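Putative esterase (Uncultured bacterium, PDB 7C4D) probably hydrolyses carboxylic ester bonds, as a marine bacterial carboxylesterase of the alpha/beta hydrolase fold. Local coordinates at residues 17-28 with 44-55; 69-79 with 97-105. All coordinates share one frame; numbering follows the deposited sequence.

Contact 1 lies at the edge of the central sheet that strand 16-19 closes and is partly buried; contact 2 lies nearer the centre of the molecule and is largely buried. The first runs mostly on hydrogen bonds: strand 51-55 pairs with strands 16-19 and 25-29, and the side chain of Q51 adds two more bonds near the exposed turn. No hydrogen bond crosses contact 2, where helices 71-84 and 97-108 meet through aromatic, methionine and aliphatic surfaces. The two share no element, yet they touch where CG2 of I27, on strand 25-29, packs 4.0 Å from CD1 of L78, on helix 71-84. Strand 51-55 and helix 71-84 are also successive elements along the chain.

Contact 1: 17-28 with 44-55; sequences RKKGESGEPLII and NELKDYFQVYLI
L46, on helix 40-46, meets the sheet through CD1, 3.8 Å from CD2 of L26. K47 packs its CB against that of K19. F50 turns its ring so that E24 O lies in plane at the edge, while CD2 of L26 makes an off-centre CH-pi contact, 4.3 Å from the ring centroid.

Q51 serves the turn with both ends of its amide. NE2 reaches G23 O, 2.8 Å away, in both the carbonyl and the amide plane; OE1 takes K18 NZ at 3.1 Å, which fixes the flip. Q51 N bonds E24 O, and Q51 O accepts from L26 N. V52 exchanges two backbone bonds with K19, and its CG1 meets CD1 of I28 at 3.7 Å. On the other face, K18, with CG anti to the backbone N (chi1 178°) and an extended chain, sets CG over one face of the Y53 ring toward its rim, and CD 3.6 Å from Y53 CZ. Y53 N bonds L26 O at 2.8 Å; Y53 O accepts from I28 N. L54 pairs with R17, its N 2.8 Å from R17 O.

Strand 51-55 thus runs antiparallel to 17-19 and parallel to 25-28, the parallel pair joined by a beta-alpha-beta crossover through helix 40-46, as in the alpha/beta hydrolase fold.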
loop_
_atom_site.group_PDB
_atom_site.type_symbol
_atom_site.label_atom_id
_atom_site.label_comp_id
_atom_site.label_asym_id
_atom_site.label_seq_id
_atom_site.Cartn_x
_atom_site.Cartn_y
_atom_site.Cartn_z
ATOM N N ARG A 17 11.275 -5.542 -7.661
ATOM C CA ARG A 17 12.701 -5.627 -7.369
ATOM C C ARG A 17 12.877 -6.547 -6.158
ATOM O O ARG A 17 12.054 -6.530 -5.238
ATOM C CB ARG A 17 13.252 -4.235 -7.036
ATOM C CG ARG A 17 13.384 -3.299 -8.228
ATOM C CD ARG A 17 14.365 -2.154 -8.007
ATOM N NE ARG A 17 13.927 -1.246 -6.957
ATOM C CZ ARG A 17 14.607 -1.011 -5.833
ATOM N NH1 ARG A 17 14.142 -0.172 -4.917
ATOM N NH2 ARG A 17 15.775 -1.597 -5.651
ATOM N N LYS A 18 13.947 -7.346 -6.155
ATOM C CA LYS A 18 14.221 -8.297 -5.082
ATOM C C LYS A 18 15.500 -7.898 -4.346
ATOM O O LYS A 18 16.516 -7.690 -4.978
ATOM C CB LYS A 18 14.363 -9.698 -5.679
ATOM C CG LYS A 18 14.704 -10.797 -4.685
ATOM C CD LYS A 18 14.576 -12.151 -5.310
ATOM C CE LYS A 18 15.259 -13.214 -4.497
ATOM N NZ LYS A 18 15.294 -14.479 -5.257
ATOM N N LYS A 19 15.422 -7.736 -3.027
ATOM C CA LYS A 19 16.572 -7.516 -2.166
ATOM C C LYS A 19 16.674 -8.712 -1.229
ATOM O O LYS A 19 15.706 -9.026 -0.532
ATOM C CB LYS A 19 16.360 -6.256 -1.320
ATOM C CG LYS A 19 15.892 -4.993 -2.055
ATOM C CD LYS A 19 16.913 -4.404 -3.013
ATOM C CE LYS A 19 18.204 -3.981 -2.357
ATOM N NZ LYS A 19 19.248 -3.745 -3.375
ATOM N N GLY A 20 17.828 -9.386 -1.245
ATOM C CA GLY A 20 18.093 -10.508 -0.360
ATOM C C GLY A 20 18.058 -11.807 -1.154
ATOM O O GLY A 20 17.158 -11.992 -1.974
ATOM N N GLU A 21 19.035 -12.692 -0.884
ATOM C CA GLU A 21 19.221 -13.945 -1.603
ATOM C C GLU A 21 18.801 -15.158 -0.760
ATOM O O GLU A 21 18.541 -16.219 -1.315
ATOM C CB GLU A 21 20.673 -14.050 -2.081
ATOM C CG GLU A 21 20.816 -14.509 -3.527
ATOM C CD GLU A 21 21.981 -15.447 -3.824
ATOM O OE1 GLU A 21 23.039 -15.323 -3.168
ATOM O OE2 GLU A 21 21.825 -16.312 -4.708
ATOM N N SER A 22 18.716 -15.016 0.568
ATOM C CA SER A 22 18.340 -16.151 1.410
ATOM C C SER A 22 17.305 -15.792 2.478
ATOM O O SER A 22 17.169 -14.632 2.882
ATOM C CB SER A 22 19.548 -16.876 1.975
ATOM O OG SER A 22 20.229 -16.049 2.901
ATOM N N GLY A 23 16.554 -16.813 2.890
ATOM C CA GLY A 23 15.445 -16.663 3.821
ATOM C C GLY A 23 14.086 -16.916 3.174
ATOM O O GLY A 23 13.964 -17.085 1.955
ATOM N N GLU A 24 13.046 -16.884 4.010
ATOM C CA GLU A 24 11.680 -16.989 3.517
ATOM C C GLU A 24 11.337 -15.759 2.676
ATOM O O GLU A 24 11.860 -14.673 2.914
ATOM C CB GLU A 24 10.704 -17.072 4.681
ATOM C CG GLU A 24 10.970 -18.225 5.627
ATOM C CD GLU A 24 10.081 -18.102 6.856
ATOM O OE1 GLU A 24 9.270 -17.135 6.939
ATOM O OE2 GLU A 24 10.182 -18.968 7.718
ATOM N N PRO A 25 10.449 -15.872 1.667
ATOM C CA PRO A 25 10.090 -14.710 0.858
ATOM C C PRO A 25 9.263 -13.784 1.720
ATOM O O PRO A 25 8.560 -14.212 2.634
ATOM C CB PRO A 25 9.205 -15.267 -0.252
ATOM C CG PRO A 25 9.576 -16.738 -0.249
ATOM C CD PRO A 25 9.810 -17.105 1.195
ATOM N N LEU A 26 9.405 -12.495 1.418
ATOM C CA LEU A 26 8.661 -11.451 2.080
ATOM C C LEU A 26 8.249 -10.478 0.977
ATOM O O LEU A 26 9.103 -9.867 0.338
ATOM C CB LEU A 26 9.569 -10.813 3.138
ATOM C CG LEU A 26 9.026 -9.576 3.870
ATOM C CD1 LEU A 26 7.687 -9.865 4.505
ATOM C CD2 LEU A 26 10.020 -9.114 4.947
ATOM N N ILE A 27 6.934 -10.352 0.776
ATOM C CA ILE A 27 6.380 -9.472 -0.235
ATOM C C ILE A 27 5.879 -8.208 0.446
ATOM O O ILE A 27 5.107 -8.311 1.410
ATOM C CB ILE A 27 5.257 -10.193 -1.038
ATOM C CG1 ILE A 27 5.797 -11.397 -1.814
ATOM C CG2 ILE A 27 4.538 -9.211 -1.959
ATOM C CD1 ILE A 27 4.751 -12.261 -2.522
ATOM N N ILE A 28 6.296 -7.035 -0.074
ATOM C CA ILE A 28 5.824 -5.768 0.476
ATOM C C ILE A 28 4.938 -5.072 -0.577
ATOM O O ILE A 28 5.333 -4.970 -1.734
ATOM C CB ILE A 28 7.007 -4.904 0.958
ATOM C CG1 ILE A 28 7.954 -5.701 1.859
ATOM C CG2 ILE A 28 6.594 -3.601 1.631
ATOM C CD1 ILE A 28 9.086 -4.838 2.502
ATOM N N ASN A 44 16.054 -2.524 3.167
ATOM C CA ASN A 44 17.495 -2.503 3.379
ATOM C C ASN A 44 17.853 -3.290 4.633
ATOM O O ASN A 44 18.717 -4.112 4.530
ATOM C CB ASN A 44 18.136 -1.116 3.320
ATOM C CG ASN A 44 18.598 -0.772 1.912
ATOM O OD1 ASN A 44 18.754 -1.650 1.049
ATOM N ND2 ASN A 44 18.786 0.515 1.657
ATOM N N GLU A 45 17.160 -3.072 5.755
ATOM C CA GLU A 45 17.268 -3.914 6.937
ATOM C C GLU A 45 16.691 -5.325 6.758
ATOM O O GLU A 45 17.396 -6.294 7.059
ATOM C CB GLU A 45 16.807 -3.144 8.166
ATOM C CG GLU A 45 17.778 -2.017 8.444
ATOM C CD GLU A 45 17.536 -1.206 9.695
ATOM O OE1 GLU A 45 17.252 -1.801 10.760
ATOM O OE2 GLU A 45 17.645 0.025 9.607
ATOM N N LEU A 46 15.454 -5.450 6.228
ATOM C CA LEU A 46 14.759 -6.736 6.161
ATOM C C LEU A 46 15.472 -7.754 5.266
ATOM O O LEU A 46 15.349 -8.943 5.501
ATOM C CB LEU A 46 13.272 -6.573 5.821
ATOM C CG LEU A 46 12.422 -5.687 6.759
ATOM C CD1 LEU A 46 10.962 -5.669 6.314
ATOM C CD2 LEU A 46 12.469 -6.199 8.189
ATOM N N LYS A 47 16.250 -7.309 4.272
ATOM C CA LYS A 47 16.900 -8.203 3.320
ATOM C C LYS A 47 18.008 -9.072 3.961
ATOM O O LYS A 47 18.427 -10.056 3.355
ATOM C CB LYS A 47 17.513 -7.403 2.162
ATOM C CG LYS A 47 18.761 -6.607 2.532
ATOM C CD LYS A 47 19.384 -5.856 1.380
ATOM C CE LYS A 47 20.639 -5.138 1.830
ATOM N NZ LYS A 47 21.194 -4.319 0.725
ATOM N N ASP A 48 18.486 -8.734 5.175
ATOM C CA ASP A 48 19.431 -9.620 5.841
ATOM C C ASP A 48 18.762 -10.919 6.282
ATOM O O ASP A 48 19.476 -11.883 6.545
ATOM C CB ASP A 48 20.051 -8.988 7.083
ATOM C CG ASP A 48 20.882 -7.745 6.801
ATOM O OD1 ASP A 48 21.359 -7.589 5.679
ATOM O OD2 ASP A 48 20.969 -6.910 7.696
ATOM N N TYR A 49 17.417 -10.942 6.401
ATOM C CA TYR A 49 16.767 -12.109 6.965
ATOM C C TYR A 49 15.791 -12.760 5.981
ATOM O O TYR A 49 15.354 -13.895 6.182
ATOM C CB TYR A 49 16.067 -11.733 8.273
ATOM C CG TYR A 49 16.957 -10.947 9.200
ATOM C CD1 TYR A 49 17.981 -11.565 9.915
ATOM C CD2 TYR A 49 16.803 -9.582 9.329
ATOM C CE1 TYR A 49 18.842 -10.829 10.705
ATOM C CE2 TYR A 49 17.618 -8.846 10.168
ATOM C CZ TYR A 49 18.644 -9.474 10.853
ATOM O OH TYR A 49 19.406 -8.733 11.689
ATOM N N PHE A 50 15.406 -12.036 4.935
ATOM C CA PHE A 50 14.336 -12.523 4.067
ATOM C C PHE A 50 14.712 -12.227 2.629
ATOM O O PHE A 50 15.617 -11.431 2.404
ATOM C CB PHE A 50 12.993 -11.856 4.409
ATOM C CG PHE A 50 12.476 -12.085 5.822
ATOM C CD1 PHE A 50 11.682 -13.181 6.131
ATOM C CD2 PHE A 50 12.721 -11.168 6.828
ATOM C CE1 PHE A 50 11.198 -13.382 7.418
ATOM C CE2 PHE A 50 12.205 -11.347 8.104
ATOM C CZ PHE A 50 11.478 -12.474 8.416
ATOM N N GLN A 51 13.999 -12.869 1.691
ATOM C CA GLN A 51 14.075 -12.548 0.276
ATOM C C GLN A 51 12.945 -11.576 -0.012
ATOM O O GLN A 51 11.813 -12.005 -0.175
ATOM C CB GLN A 51 13.954 -13.833 -0.551
ATOM C CG GLN A 51 15.139 -14.783 -0.325
ATOM C CD GLN A 51 15.065 -15.951 -1.271
ATOM O OE1 GLN A 51 15.223 -15.810 -2.476
ATOM N NE2 GLN A 51 14.707 -17.098 -0.739
ATOM N N VAL A 52 13.255 -10.275 0.025
ATOM C CA VAL A 52 12.239 -9.249 -0.018
ATOM C C VAL A 52 11.907 -8.880 -1.466
ATOM O O VAL A 52 12.801 -8.523 -2.242
ATOM C CB VAL A 52 12.689 -8.004 0.761
ATOM C CG1 VAL A 52 11.571 -6.972 0.803
ATOM C CG2 VAL A 52 13.187 -8.348 2.171
ATOM N N TYR A 53 10.604 -8.917 -1.789
ATOM C CA TYR A 53 10.079 -8.487 -3.085
ATOM C C TYR A 53 9.313 -7.174 -2.933
ATOM O O TYR A 53 8.342 -7.097 -2.169
ATOM C CB TYR A 53 9.163 -9.556 -3.675
ATOM C CG TYR A 53 9.865 -10.836 -4.031
ATOM C CD1 TYR A 53 10.108 -11.797 -3.068
ATOM C CD2 TYR A 53 10.300 -11.080 -5.326
ATOM C CE1 TYR A 53 10.766 -12.968 -3.381
ATOM C CE2 TYR A 53 10.951 -12.247 -5.667
ATOM C CZ TYR A 53 11.175 -13.195 -4.684
ATOM O OH TYR A 53 11.781 -14.373 -4.991
ATOM N N LEU A 54 9.834 -6.120 -3.573
ATOM C CA LEU A 54 9.199 -4.810 -3.570
ATOM C C LEU A 54 8.409 -4.706 -4.869
ATOM O O LEU A 54 8.995 -4.570 -5.952
ATOM C CB LEU A 54 10.257 -3.710 -3.511
ATOM C CG LEU A 54 11.248 -3.733 -2.347
ATOM C CD1 LEU A 54 12.219 -2.592 -2.514
ATOM C CD2 LEU A 54 10.524 -3.563 -1.026
ATOM N N ILE A 55 7.087 -4.838 -4.728
ATOM C CA ILE A 55 6.151 -4.948 -5.842
ATOM C C ILE A 55 5.536 -3.570 -6.069
ATOM O O ILE A 55 5.287 -2.833 -5.102
ATOM C CB ILE A 55 5.099 -6.016 -5.488
ATOM C CG1 ILE A 55 5.636 -7.437 -5.694
ATOM C CG2 ILE A 55 3.792 -5.788 -6.218
ATOM C CD1 ILE A 55 5.729 -7.805 -7.106
HETATM O O HOH W 1 18.548 -12.449 2.650
HETATM O O HOH W 2 20.119 -13.683 4.379
HETATM O O HOH W 3 13.530 -15.849 6.914
HETATM O O HOH W 4 5.412 -2.122 -2.466
#

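Contact 2: 69-79 with 97-105. With ACT (acetate ion), chain D.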
loop_
_atom_site.group_PDB
_atom_site.type_symbol
_atom_site.label_atom_id
_atom_site.label_comp_id
_atom_site.label_asym_id
_atom_site.label_seq_id
_atom_site.Cartn_x
_atom_site.Cartn_y
_atom_site.Cartn_z
ATOM N N MET A 69 -9.366 -1.450 -10.718
ATOM C CA MET A 69 -8.458 -1.509 -9.584
ATOM C C MET A 69 -9.174 -2.071 -8.354
ATOM O O MET A 69 -8.928 -1.615 -7.243
ATOM C CB MET A 69 -8.072 -0.081 -9.199
ATOM C CG MET A 69 -6.808 0.374 -9.773
ATOM S SD MET A 69 -6.531 2.009 -9.128
ATOM C CE MET A 69 -5.585 1.625 -7.653
ATOM N N SER A 70 -10.082 -3.027 -8.542
ATOM C CA SER A 70 -10.766 -3.647 -7.424
ATOM C C SER A 70 -9.755 -4.507 -6.646
ATOM O O SER A 70 -8.734 -4.874 -7.214
ATOM C CB SER A 70 -11.896 -4.467 -7.967
ATOM O OG SER A 70 -11.423 -5.710 -8.456
ATOM N N TYR A 71 -10.066 -4.879 -5.390
ATOM C CA TYR A 71 -9.165 -5.616 -4.527
ATOM C C TYR A 71 -9.089 -7.035 -5.044
ATOM O O TYR A 71 -8.095 -7.741 -4.851
ATOM C CB TYR A 71 -9.597 -5.531 -3.062
ATOM C CG TYR A 71 -9.250 -4.213 -2.411
ATOM C CD1 TYR A 71 -7.916 -3.816 -2.327
ATOM C CD2 TYR A 71 -10.209 -3.398 -1.820
ATOM C CE1 TYR A 71 -7.549 -2.596 -1.800
ATOM C CE2 TYR A 71 -9.853 -2.199 -1.214
ATOM C CZ TYR A 71 -8.513 -1.799 -1.219
ATOM O OH TYR A 71 -8.030 -0.649 -0.657
ATOM N N GLU A 72 -10.156 -7.424 -5.738
ATOM C CA GLU A 72 -10.209 -8.742 -6.346
ATOM C C GLU A 72 -9.101 -8.843 -7.397
ATOM O O GLU A 72 -8.380 -9.833 -7.453
ATOM C CB GLU A 72 -11.596 -8.964 -6.949
ATOM C CG GLU A 72 -11.738 -10.246 -7.737
ATOM C CD GLU A 72 -11.763 -11.498 -6.881
ATOM O OE1 GLU A 72 -11.095 -12.475 -7.273
ATOM O OE2 GLU A 72 -12.458 -11.493 -5.835
ATOM N N SER A 73 -8.974 -7.801 -8.222
ATOM C CA SER A 73 -8.067 -7.829 -9.359
ATOM C C SER A 73 -6.634 -7.684 -8.862
ATOM O O SER A 73 -5.753 -8.384 -9.357
ATOM C CB SER A 73 -8.404 -6.767 -10.402
ATOM O OG SER A 73 -8.179 -5.459 -9.907
ATOM N N MET A 74 -6.443 -6.776 -7.884
ATOM C CA MET A 74 -5.143 -6.539 -7.263
ATOM C C MET A 74 -4.669 -7.795 -6.545
ATOM O O MET A 74 -3.527 -8.164 -6.722
ATOM C CB MET A 74 -5.163 -5.305 -6.357
ATOM C CG MET A 74 -5.302 -4.039 -7.182
ATOM S SD MET A 74 -4.961 -2.413 -6.498
ATOM C CE MET A 74 -6.308 -2.287 -5.329
ATOM N N ALA A 75 -5.593 -8.528 -5.888
ATOM C CA ALA A 75 -5.320 -9.809 -5.242
ATOM C C ALA A 75 -4.864 -10.834 -6.256
ATOM O O ALA A 75 -4.004 -11.670 -5.956
ATOM C CB ALA A 75 -6.530 -10.331 -4.501
ATOM N N GLU A 76 -5.487 -10.784 -7.446
ATOM C CA GLU A 76 -5.166 -11.732 -8.502
ATOM C C GLU A 76 -3.770 -11.465 -9.067
ATOM O O GLU A 76 -3.039 -12.412 -9.357
ATOM C CB GLU A 76 -6.235 -11.769 -9.613
ATOM C CG GLU A 76 -6.233 -13.111 -10.348
ATOM C CD GLU A 76 -6.502 -14.286 -9.415
ATOM O OE1 GLU A 76 -7.349 -14.126 -8.497
ATOM O OE2 GLU A 76 -5.843 -15.337 -9.572
ATOM N N ASP A 77 -3.471 -10.182 -9.302
ATOM C CA ASP A 77 -2.129 -9.705 -9.648
ATOM C C ASP A 77 -1.079 -10.272 -8.697
ATOM O O ASP A 77 -0.081 -10.844 -9.152
ATOM C CB ASP A 77 -2.048 -8.179 -9.621
ATOM C CG ASP A 77 -2.901 -7.497 -10.684
ATOM O OD1 ASP A 77 -3.426 -8.214 -11.589
ATOM O OD2 ASP A 77 -3.020 -6.258 -10.613
ATOM N N LEU A 78 -1.363 -10.164 -7.389
ATOM C CA LEU A 78 -0.520 -10.713 -6.337
ATOM C C LEU A 78 -0.387 -12.217 -6.507
ATOM O O LEU A 78 0.737 -12.733 -6.497
ATOM C CB LEU A 78 -1.059 -10.338 -4.944
ATOM C CG LEU A 78 -0.199 -10.813 -3.766
ATOM C CD1 LEU A 78 1.270 -10.374 -3.921
ATOM C CD2 LEU A 78 -0.786 -10.300 -2.455
ATOM N N HIS A 79 -1.535 -12.907 -6.684
ATOM C CA HIS A 79 -1.549 -14.371 -6.806
ATOM C C HIS A 79 -0.719 -14.857 -8.009
ATOM O O HIS A 79 0.074 -15.804 -7.916
ATOM C CB HIS A 79 -2.995 -14.886 -6.854
ATOM C CG HIS A 79 -3.113 -16.365 -6.949
ATOM N ND1 HIS A 79 -4.224 -16.976 -7.477
ATOM C CD2 HIS A 79 -2.282 -17.360 -6.571
ATOM C CE1 HIS A 79 -4.071 -18.281 -7.430
ATOM N NE2 HIS A 79 -2.897 -18.540 -6.876
ATOM N N MET A 97 -3.810 0.619 1.208
ATOM C CA MET A 97 -4.435 -0.057 0.083
ATOM C C MET A 97 -3.763 -1.411 -0.087
ATOM O O MET A 97 -4.435 -2.417 -0.298
ATOM C CB MET A 97 -4.309 0.744 -1.222
ATOM C CG MET A 97 -4.801 -0.011 -2.444
ATOM S SD MET A 97 -4.564 0.831 -4.038
ATOM C CE MET A 97 -2.832 0.518 -4.406
ATOM N N GLY A 98 -2.434 -1.427 0.062
ATOM C CA GLY A 98 -1.648 -2.658 -0.013
ATOM C C GLY A 98 -2.039 -3.660 1.081
ATOM O O GLY A 98 -2.050 -4.869 0.853
ATOM N N GLY A 99 -2.474 -3.131 2.218
ATOM C CA GLY A 99 -2.936 -3.960 3.325
ATOM C C GLY A 99 -4.270 -4.650 3.049
ATOM O O GLY A 99 -4.461 -5.781 3.496
ATOM N N LYS A 100 -5.189 -3.965 2.332
ATOM C CA LYS A 100 -6.460 -4.588 1.959
ATOM C C LYS A 100 -6.254 -5.663 0.907
ATOM O O LYS A 100 -6.864 -6.732 0.984
ATOM C CB LYS A 100 -7.483 -3.559 1.485
ATOM C CG LYS A 100 -8.528 -3.234 2.538
ATOM C CD LYS A 100 -9.325 -1.983 2.261
ATOM C CE LYS A 100 -10.080 -1.563 3.502
ATOM N NZ LYS A 100 -10.873 -0.347 3.288
ATOM N N THR A 101 -5.408 -5.380 -0.094
ATOM C CA THR A 101 -5.067 -6.404 -1.081
ATOM C C THR A 101 -4.535 -7.637 -0.366
ATOM O O THR A 101 -4.904 -8.764 -0.684
ATOM C CB THR A 101 -4.045 -5.845 -2.086
ATOM O OG1 THR A 101 -4.610 -4.727 -2.764
ATOM C CG2 THR A 101 -3.532 -6.824 -3.111
ATOM N N ALA A 102 -3.676 -7.406 0.638
ATOM C CA ALA A 102 -3.020 -8.521 1.299
ATOM C C ALA A 102 -4.050 -9.326 2.094
ATOM O O ALA A 102 -4.035 -10.544 2.050
ATOM C CB ALA A 102 -1.882 -7.999 2.163
ATOM N N MET A 103 -4.956 -8.633 2.795
ATOM C CA MET A 103 -6.022 -9.292 3.536
ATOM C C MET A 103 -6.952 -10.077 2.596
ATOM O O MET A 103 -7.226 -11.246 2.885
ATOM C CB MET A 103 -6.799 -8.274 4.366
ATOM C CG MET A 103 -6.066 -7.842 5.595
ATOM S SD MET A 103 -7.120 -6.865 6.669
ATOM C CE MET A 103 -7.067 -5.245 5.890
ATOM N N TRP A 104 -7.342 -9.472 1.445
ATOM C CA TRP A 104 -8.131 -10.152 0.411
ATOM C C TRP A 104 -7.427 -11.425 -0.035
ATOM O O TRP A 104 -8.016 -12.500 0.029
ATOM C CB TRP A 104 -8.389 -9.245 -0.803
ATOM C CG TRP A 104 -9.701 -8.532 -0.757
ATOM C CD1 TRP A 104 -10.021 -7.444 -0.001
ATOM C CD2 TRP A 104 -10.889 -8.876 -1.497
ATOM N NE1 TRP A 104 -11.321 -7.075 -0.222
ATOM C CE2 TRP A 104 -11.879 -7.935 -1.137
ATOM C CE3 TRP A 104 -11.201 -9.865 -2.437
ATOM C CZ2 TRP A 104 -13.167 -7.970 -1.680
ATOM C CZ3 TRP A 104 -12.474 -9.898 -2.970
ATOM C CH2 TRP A 104 -13.443 -8.965 -2.593
ATOM N N PHE A 105 -6.155 -11.278 -0.461
ATOM C CA PHE A 105 -5.357 -12.405 -0.920
ATOM C C PHE A 105 -5.228 -13.516 0.126
ATOM O O PHE A 105 -5.270 -14.692 -0.233
ATOM C CB PHE A 105 -4.012 -11.977 -1.523
ATOM C CG PHE A 105 -3.107 -13.151 -1.814
ATOM C CD1 PHE A 105 -3.155 -13.807 -3.043
ATOM C CD2 PHE A 105 -2.217 -13.623 -0.848
ATOM C CE1 PHE A 105 -2.370 -14.933 -3.271
ATOM C CE2 PHE A 105 -1.410 -14.731 -1.091
ATOM C CZ PHE A 105 -1.490 -15.379 -2.300
HETATM C C ACT D . -4.083 4.376 0.758
HETATM O O ACT D . -3.516 5.257 1.447
HETATM O OXT ACT D . -3.486 3.385 0.294
HETATM C CH3 ACT D . -5.600 4.473 0.460
#
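Helix 97-105 begins within the probable nucleophile elbow of this esterase, the last glycine of whose GxSxG pattern is G98, and helix 71-79 packs across it at 74°. Y71 is the knob: its side chain fits among M97, K100, T101 and W104. K100 lays CB over one face of the ring, 3.6 Å from the centroid, and its extended chain carries on past the phenol, CD 3.5 Å from Y71 OH. At the ring edge, in plane, sits T101 OG1. The polar ends go on to other partners, Y71 OH to I202 O and K100 NZ to the carbonyls of S204 and G124.

In the conformer modelled here, W104 takes the CB of Y71 over its five-membered ring, 3.6 Å from the centroid and nearly on the normal, while the two rings themselves barely overlap. Further along, CD2 of L78 packs 3.7 Å from CG of F105, and CB of H79 comes to the edge of the same ring. At the other end, with CG anti to the backbone N (chi1 173°), the M97 chain brings SD to the methyl carbons of both M69 and M74, 3.8 Å from CE of each. The backbone N of M97 donates to OXT of an acetate, 2.9 Å away, probably from the crystallisation liquor; the ion is also bonded to L32 N, and two such backbone donors are consistent with an oxyanion hole.

The interface is therefore held by dispersion and CH-pi contacts: no hydrogen bond crosses between the segments, and the polar ends of Y71 and K100 are satisfied by I202, S204 and G124.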